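Local coordinates for extracellular matrix-binding protein EbhA (Staphylococcus aureus, PDB 2DGJ) that is a rod-like, cell wall-associated adhesion protein made of a string of three-helix bundles and probably binds the extracellular matrix, at residues Glu79-Ala84 with Gly104-Ala109; Gly134-Lys139 with Ala165-Leu170; Asn157-Ala162 with Thr191-Ala196. All blocks are in the same frame, centred on the assembly; numbering follows the deposited sequence.

How the interactions relate
This piece of a much longer protein holds two FIVAR and two GA ranges. Interaction 1 lies in the first GA module, interactions 2 and 3 in the second FIVAR domain. Interactions 1 and 2 are about 30 Å apart between centres and do not touch, but helix 96-108 of the first is followed in the chain by helix 112-135 of the second. Interaction 3 lies about 38 Å from interaction 1, between centres. Interactions 2 and 3 have centres about 11 Å apart, and both use helix 153-170. Asp138 OD2 and Lys194 NZ, 2.5 Å apart, join them in a salt bridge. Acetate, probably from the crystallisation liquor, is bound at interaction 1.

Interaction 1: residues Glu79-Ala84 with Gly104-Ala109; sequences EAKAAA and GQINQA. With ACY (acetic acid), chain D.
Lys81 and Ala84 of one helix meet Ile106, Asn107 and Ala109 at the C-terminal end of the next. Both segments lie in a GA module, part of a string of three-helix bundles. They run antiparallel at 173°, with axes 9.8 Å apart. Lys81 carries most of the polar contact. Its CG stands beside the backbone N, anti to the carbonyl carbon (chi1 -68°), and the chain then runs fully extended across to the other helix. On the way Lys81 CE passes 3.0 Å from Ala109 O and also close to Ile106 O. At the tip, Lys81 NZ gives a hydrogen bond of 2.9 Å to Asn107 O. It comes from above that carbonyl plane, 50° out of it. Lys81 NZ is also hydrogen-bonded to ACY O of the acetate, at 2.9 Å. The ammonium thus lies among backbone carbonyls at the end of helix 96-108, where the helix dipole would be expected to favour a positive charge. The acetate methyl, ACY CH3, lies 3.7 Å from Asn107 OD1. That oxygen is hydrogen-bonded to Arg85, which follows Ala84 in the chain. Close to the backbone, Lys81 CB rests against Ile106 CG2. One turn on, Ala84 is buried and faces the second helix. Val115 of helix 112-135 packs on both Lys81 and Ala84, while Val118 lies against Ile106. Ile106 reaches back between the helices with its longer branch, and its terminal CD1 sits 3.5 Å from Ala84 CB.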
# COMPACT_ATOMS: atom_id res chain seq x y z
N GLU A 79 11.26 -3.84 -11.86
CA GLU A 79 10.83 -2.46 -11.98
C GLU A 79 10.63 -1.84 -10.61
O GLU A 79 11.10 -0.73 -10.33
CB GLU A 79 9.53 -2.39 -12.78
CG GLU A 79 8.82 -1.05 -12.69
CD GLU A 79 7.60 -0.97 -13.59
OE1 GLU A 79 6.74 -1.88 -13.53
OE2 GLU A 79 7.49 0.01 -14.35
N ALA A 80 9.94 -2.56 -9.74
CA ALA A 80 9.67 -2.09 -8.38
C ALA A 80 10.97 -1.83 -7.64
O ALA A 80 11.13 -0.80 -6.99
CB ALA A 80 8.83 -3.11 -7.63
N LYS A 81 11.90 -2.78 -7.73
CA LYS A 81 13.19 -2.64 -7.07
C LYS A 81 13.93 -1.42 -7.61
O LYS A 81 14.57 -0.69 -6.87
CB LYS A 81 14.04 -3.89 -7.29
CG LYS A 81 13.52 -5.13 -6.58
CD LYS A 81 14.51 -6.27 -6.70
CE LYS A 81 14.08 -7.47 -5.89
NZ LYS A 81 15.11 -8.55 -5.89
N ALA A 82 13.83 -1.21 -8.92
CA ALA A 82 14.48 -0.08 -9.55
C ALA A 82 13.90 1.21 -8.97
O ALA A 82 14.62 2.15 -8.65
CB ALA A 82 14.25 -0.13 -11.07
N ALA A 83 12.58 1.23 -8.82
CA ALA A 83 11.87 2.37 -8.27
C ALA A 83 12.32 2.65 -6.84
O ALA A 83 12.54 3.79 -6.45
CB ALA A 83 10.36 2.13 -8.32
N ALA A 84 12.48 1.58 -6.06
CA ALA A 84 12.90 1.71 -4.67
C ALA A 84 14.31 2.26 -4.57
O ALA A 84 14.60 3.13 -3.74
CB ALA A 84 12.81 0.36 -3.98
N GLY A 104 20.05 -3.42 0.73
CA GLY A 104 20.12 -4.87 0.80
C GLY A 104 18.74 -5.50 0.86
O GLY A 104 18.48 -6.50 0.19
N GLN A 105 17.86 -4.92 1.66
CA GLN A 105 16.50 -5.43 1.79
C GLN A 105 15.77 -5.30 0.46
O GLN A 105 14.90 -6.10 0.14
CB GLN A 105 15.75 -4.69 2.90
CG GLN A 105 16.39 -4.83 4.27
CD GLN A 105 15.65 -4.09 5.36
OE1 GLN A 105 15.43 -2.88 5.27
NE2 GLN A 105 15.26 -4.81 6.41
N ILE A 106 16.13 -4.27 -0.30
CA ILE A 106 15.51 -4.05 -1.61
C ILE A 106 15.94 -5.18 -2.54
O ILE A 106 15.13 -5.78 -3.25
CB ILE A 106 15.96 -2.71 -2.23
CG1 ILE A 106 15.28 -1.54 -1.50
CG2 ILE A 106 15.64 -2.69 -3.72
CD1 ILE A 106 15.66 -0.17 -2.04
N ASN A 107 17.24 -5.48 -2.54
CA ASN A 107 17.77 -6.54 -3.39
C ASN A 107 17.27 -7.91 -2.96
O ASN A 107 17.10 -8.81 -3.79
CB ASN A 107 19.31 -6.52 -3.36
CG ASN A 107 19.89 -5.21 -3.87
OD1 ASN A 107 19.32 -4.57 -4.75
ND2 ASN A 107 21.04 -4.83 -3.34
N GLN A 108 17.02 -8.08 -1.67
CA GLN A 108 16.54 -9.35 -1.14
C GLN A 108 15.03 -9.56 -1.24
O GLN A 108 14.55 -10.68 -1.05
CB GLN A 108 16.98 -9.52 0.32
CG GLN A 108 18.15 -10.47 0.51
CD GLN A 108 19.42 -9.97 -0.15
OE1 GLN A 108 20.08 -9.06 0.36
NE2 GLN A 108 19.76 -10.56 -1.29
N ALA A 109 14.29 -8.49 -1.52
CA ALA A 109 12.83 -8.58 -1.63
C ALA A 109 12.42 -9.50 -2.78
O ALA A 109 12.92 -9.38 -3.90
CB ALA A 109 12.24 -7.19 -1.84
C ACY D . 17.76 -7.67 -8.14
O ACY D . 17.07 -8.66 -8.04
OXT ACY D . 17.56 -6.81 -9.15
CH3 ACY D . 18.85 -7.41 -7.13

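Interaction 2: residues Gly134-Lys139 with Ala165-Leu170; sequences GAINDK and AAEGIL
Lys139 and Glu167 form a salt bridge across this contact, with Lys139 NZ 2.7 Å from Glu167 OE2. The ammonium meets OE2 on its syn side, 23° out of the carboxylate plane. The two side chains cross at about a right angle. Lys139 gets there with CG anti to the backbone N (chi1 170°) and an extended chain. A water completes the pair. It accepts from Lys139 NZ at 3.1 Å and donates to Glu167 OE1 at 2.7 Å. Glu167 OE2 thus takes the ammonium directly, and Glu167 OE1 takes the water. The contact joins the end of helix 112-135, and the turn after it, to helix 153-170, within a FIVAR domain of this string of three-helix bundles. The turn is a type I beta turn from Ile136 to Lys139, closed by Lys139 N donating to Ile136 O. It leads into helix 139-144. Asp138 stands at the N-cap position of that helix, but its side chain makes no capping bond. Its OD2 pairs instead with Lys194, and its backbone O is hydrogen-bonded to Thr142. Asn137 OD1 is hydrogen-bonded to Gln133 NE2. Ile136 is the buried apolar part of the contact. Its CG1 sits in the crowded position between the backbone N and the carbonyl carbon (chi1 72°). Ile136 CD1 meets Leu170 CD2 tip to tip at 3.5 Å and also touches Glu167 CG. The other branch, Ile136 CG2, rests 4.0 Å from Ala166 CB, and Val190 of helix 180-194 also packs on Ile136.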
# COMPACT_ATOMS: atom_id res chain seq x y z
N GLY A 134 16.70 17.77 13.25
CA GLY A 134 16.14 19.08 13.53
C GLY A 134 16.10 19.39 15.01
O GLY A 134 16.29 20.54 15.42
N ALA A 135 15.87 18.37 15.83
CA ALA A 135 15.80 18.54 17.27
C ALA A 135 17.11 19.05 17.86
O ALA A 135 17.11 19.66 18.93
CB ALA A 135 15.41 17.22 17.93
N ILE A 136 18.22 18.81 17.17
CA ILE A 136 19.52 19.25 17.68
C ILE A 136 20.24 20.27 16.80
O ILE A 136 21.44 20.47 16.94
CB ILE A 136 20.48 18.06 17.91
CG1 ILE A 136 20.94 17.50 16.56
CG2 ILE A 136 19.78 16.96 18.71
CD1 ILE A 136 22.07 16.49 16.68
N ASN A 137 19.51 20.92 15.89
CA ASN A 137 20.14 21.91 15.03
C ASN A 137 20.47 23.19 15.79
O ASN A 137 21.26 24.01 15.33
CB ASN A 137 19.25 22.25 13.83
CG ASN A 137 19.47 21.30 12.66
OD1 ASN A 137 20.49 20.60 12.59
ND2 ASN A 137 18.52 21.28 11.74
N ASP A 138 19.86 23.36 16.96
CA ASP A 138 20.12 24.53 17.78
C ASP A 138 20.99 24.14 18.97
O ASP A 138 21.00 24.83 19.99
CB ASP A 138 18.82 25.15 18.29
CG ASP A 138 18.00 24.20 19.14
OD1 ASP A 138 18.47 23.07 19.40
OD2 ASP A 138 16.88 24.58 19.54
N LYS A 139 21.72 23.03 18.83
CA LYS A 139 22.61 22.52 19.87
C LYS A 139 23.54 23.56 20.46
O LYS A 139 23.44 23.93 21.62
CB LYS A 139 23.45 21.36 19.33
CG LYS A 139 24.56 20.93 20.27
CD LYS A 139 25.59 20.05 19.59
CE LYS A 139 26.76 19.81 20.51
NZ LYS A 139 27.81 18.95 19.89
N ALA A 165 24.20 11.26 22.05
CA ALA A 165 23.66 10.03 21.48
C ALA A 165 23.08 10.34 20.10
O ALA A 165 23.36 9.64 19.12
CB ALA A 165 22.58 9.47 22.40
N ALA A 166 22.30 11.41 20.02
CA ALA A 166 21.69 11.83 18.77
C ALA A 166 22.73 11.99 17.68
O ALA A 166 22.56 11.49 16.57
CB ALA A 166 20.95 13.15 18.98
N GLU A 167 23.81 12.70 18.00
CA GLU A 167 24.89 12.93 17.04
C GLU A 167 25.52 11.63 16.58
O GLU A 167 25.91 11.50 15.41
CB GLU A 167 25.96 13.84 17.65
CG GLU A 167 25.43 15.20 18.10
CD GLU A 167 26.51 16.06 18.71
OE1 GLU A 167 27.13 15.63 19.72
OE2 GLU A 167 26.74 17.17 18.19
N GLY A 168 25.63 10.67 17.49
CA GLY A 168 26.21 9.38 17.14
C GLY A 168 25.32 8.65 16.15
O GLY A 168 25.81 8.02 15.21
N ILE A 169 24.02 8.72 16.36
CA ILE A 169 23.04 8.08 15.48
C ILE A 169 23.01 8.79 14.13
O ILE A 169 22.82 8.17 13.08
CB ILE A 169 21.63 8.13 16.12
CG1 ILE A 169 21.57 7.19 17.32
CG2 ILE A 169 20.57 7.78 15.08
CD1 ILE A 169 20.27 7.27 18.10
N LEU A 170 23.19 10.11 14.16
CA LEU A 170 23.14 10.94 12.96
C LEU A 170 24.34 10.85 12.02
O LEU A 170 24.18 10.91 10.81
CB LEU A 170 22.92 12.40 13.38
CG LEU A 170 21.53 13.02 13.21
CD1 LEU A 170 20.45 11.95 13.21
CD2 LEU A 170 21.30 14.02 14.33
O HOH W 1 27.72 16.71 22.10

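Interaction 3: residues Asn157-Ala162 with Thr191-Ala196; sequences NAYTQA and TRAKAA
The backbones come very close where Tyr159 and Ala193 meet, with the CA atoms of these two residues only 4.9 Å apart. The segments lie on helices 153-170 and 180-194, which run in opposite directions within a FIVAR domain of this string of three-helix bundles. The close approach is consistent with the small side chain of Ala193 facing Ala158 and Ala162. The methyl of Ala193 points at the facing helix and is set among Ala158, Tyr159 and Ala162. Ala193 CB lies 3.7 Å from Tyr159 CA and also touches Ala158 O, so it meets the helix backbone itself. Ala162 CB, a turn further along, is 4.3 Å from Ala193 CB. Ala158 CB is a little farther off, 4.5 Å from Ala193 CB. No hydrogen bond spans the two segments, and the contact is apolar. The second part of it is between Tyr159 and Lys194, whose side chains lie alongside each other and point the same way. In both, CG is anti to the backbone N (chi1 178° for Tyr159 and 180° for Lys194). The ring thus runs along the start of the lysine chain. The lysine ammonium continues past the ring to Asp138. Tyr159 is buried, with Thr142 and Leu143 of helix 139-144 and Leu197 also against it. The outer side of helix 180-194 meets the second subunit, where Gln35 of that subunit is hydrogen-bonded to Thr191. Lys194 meets the tyrosine ring obliquely: Tyr159 CE1 is 3.6 Å from Lys194 CB.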
# COMPACT_ATOMS: atom_id res chain seq x y z
N ASN A 157 23.36 17.86 32.17
CA ASN A 157 23.99 16.60 31.81
C ASN A 157 23.07 15.73 30.96
O ASN A 157 23.52 15.06 30.03
CB ASN A 157 24.41 15.83 33.07
CG ASN A 157 25.70 16.37 33.67
OD1 ASN A 157 26.13 17.48 33.35
ND2 ASN A 157 26.31 15.59 34.56
N ALA A 158 21.78 15.74 31.29
CA ALA A 158 20.81 14.94 30.55
C ALA A 158 20.72 15.43 29.11
O ALA A 158 20.58 14.63 28.19
CB ALA A 158 19.45 15.02 31.23
N TYR A 159 20.79 16.74 28.93
CA TYR A 159 20.71 17.33 27.60
C TYR A 159 21.97 17.01 26.79
O TYR A 159 21.87 16.58 25.64
CB TYR A 159 20.55 18.85 27.70
CG TYR A 159 20.50 19.54 26.35
CD1 TYR A 159 19.43 19.33 25.49
CD2 TYR A 159 21.54 20.36 25.93
CE1 TYR A 159 19.40 19.93 24.23
CE2 TYR A 159 21.52 20.96 24.68
CZ TYR A 159 20.45 20.74 23.83
OH TYR A 159 20.41 21.34 22.59
N THR A 160 23.13 17.23 27.38
CA THR A 160 24.39 16.96 26.70
C THR A 160 24.45 15.50 26.27
O THR A 160 24.97 15.18 25.20
CB THR A 160 25.60 17.26 27.62
OG1 THR A 160 25.72 18.68 27.80
CG2 THR A 160 26.89 16.70 27.02
N GLN A 161 23.93 14.62 27.11
CA GLN A 161 23.93 13.19 26.82
C GLN A 161 23.02 12.91 25.63
O GLN A 161 23.44 12.28 24.65
CB GLN A 161 23.44 12.42 28.05
CG GLN A 161 23.73 10.93 28.01
CD GLN A 161 23.37 10.23 29.32
OE1 GLN A 161 23.63 9.04 29.49
NE2 GLN A 161 22.77 10.98 30.25
N ALA A 162 21.78 13.40 25.72
CA ALA A 162 20.80 13.21 24.65
C ALA A 162 21.36 13.59 23.29
O ALA A 162 21.30 12.80 22.35
CB ALA A 162 19.56 14.02 24.94
N THR A 191 14.27 16.16 22.94
CA THR A 191 13.11 17.01 23.18
C THR A 191 12.80 17.22 24.66
O THR A 191 12.70 18.35 25.12
CB THR A 191 11.86 16.43 22.50
OG1 THR A 191 12.07 16.33 21.08
CG2 THR A 191 10.66 17.33 22.76
N ARG A 192 12.65 16.13 25.40
CA ARG A 192 12.34 16.23 26.82
C ARG A 192 13.47 16.79 27.68
O ARG A 192 13.23 17.53 28.64
CB ARG A 192 11.88 14.86 27.34
CG ARG A 192 10.51 14.50 26.78
CD ARG A 192 9.97 13.14 27.21
NE ARG A 192 8.58 13.00 26.76
CZ ARG A 192 7.89 11.87 26.77
NH1 ARG A 192 8.45 10.74 27.19
NH2 ARG A 192 6.63 11.86 26.34
N ALA A 193 14.71 16.46 27.33
CA ALA A 193 15.86 16.95 28.08
C ALA A 193 16.01 18.46 27.89
O ALA A 193 16.29 19.19 28.83
CB ALA A 193 17.13 16.25 27.63
N LYS A 194 15.80 18.91 26.65
CA LYS A 194 15.92 20.32 26.32
C LYS A 194 14.81 21.15 26.95
O LYS A 194 15.04 22.25 27.44
CB LYS A 194 15.90 20.50 24.80
CG LYS A 194 16.01 21.95 24.33
CD LYS A 194 15.71 22.06 22.85
CE LYS A 194 15.69 23.50 22.39
NZ LYS A 194 15.13 23.61 21.01
N ALA A 195 13.59 20.60 26.94
CA ALA A 195 12.44 21.29 27.51
C ALA A 195 12.54 21.29 29.02
O ALA A 195 11.76 21.96 29.70
CB ALA A 195 11.16 20.61 27.08
N ALA A 196 13.50 20.54 29.55
CA ALA A 196 13.71 20.44 30.99
C ALA A 196 14.64 21.53 31.52
O ALA A 196 14.54 21.92 32.69
CB ALA A 196 14.24 19.06 31.35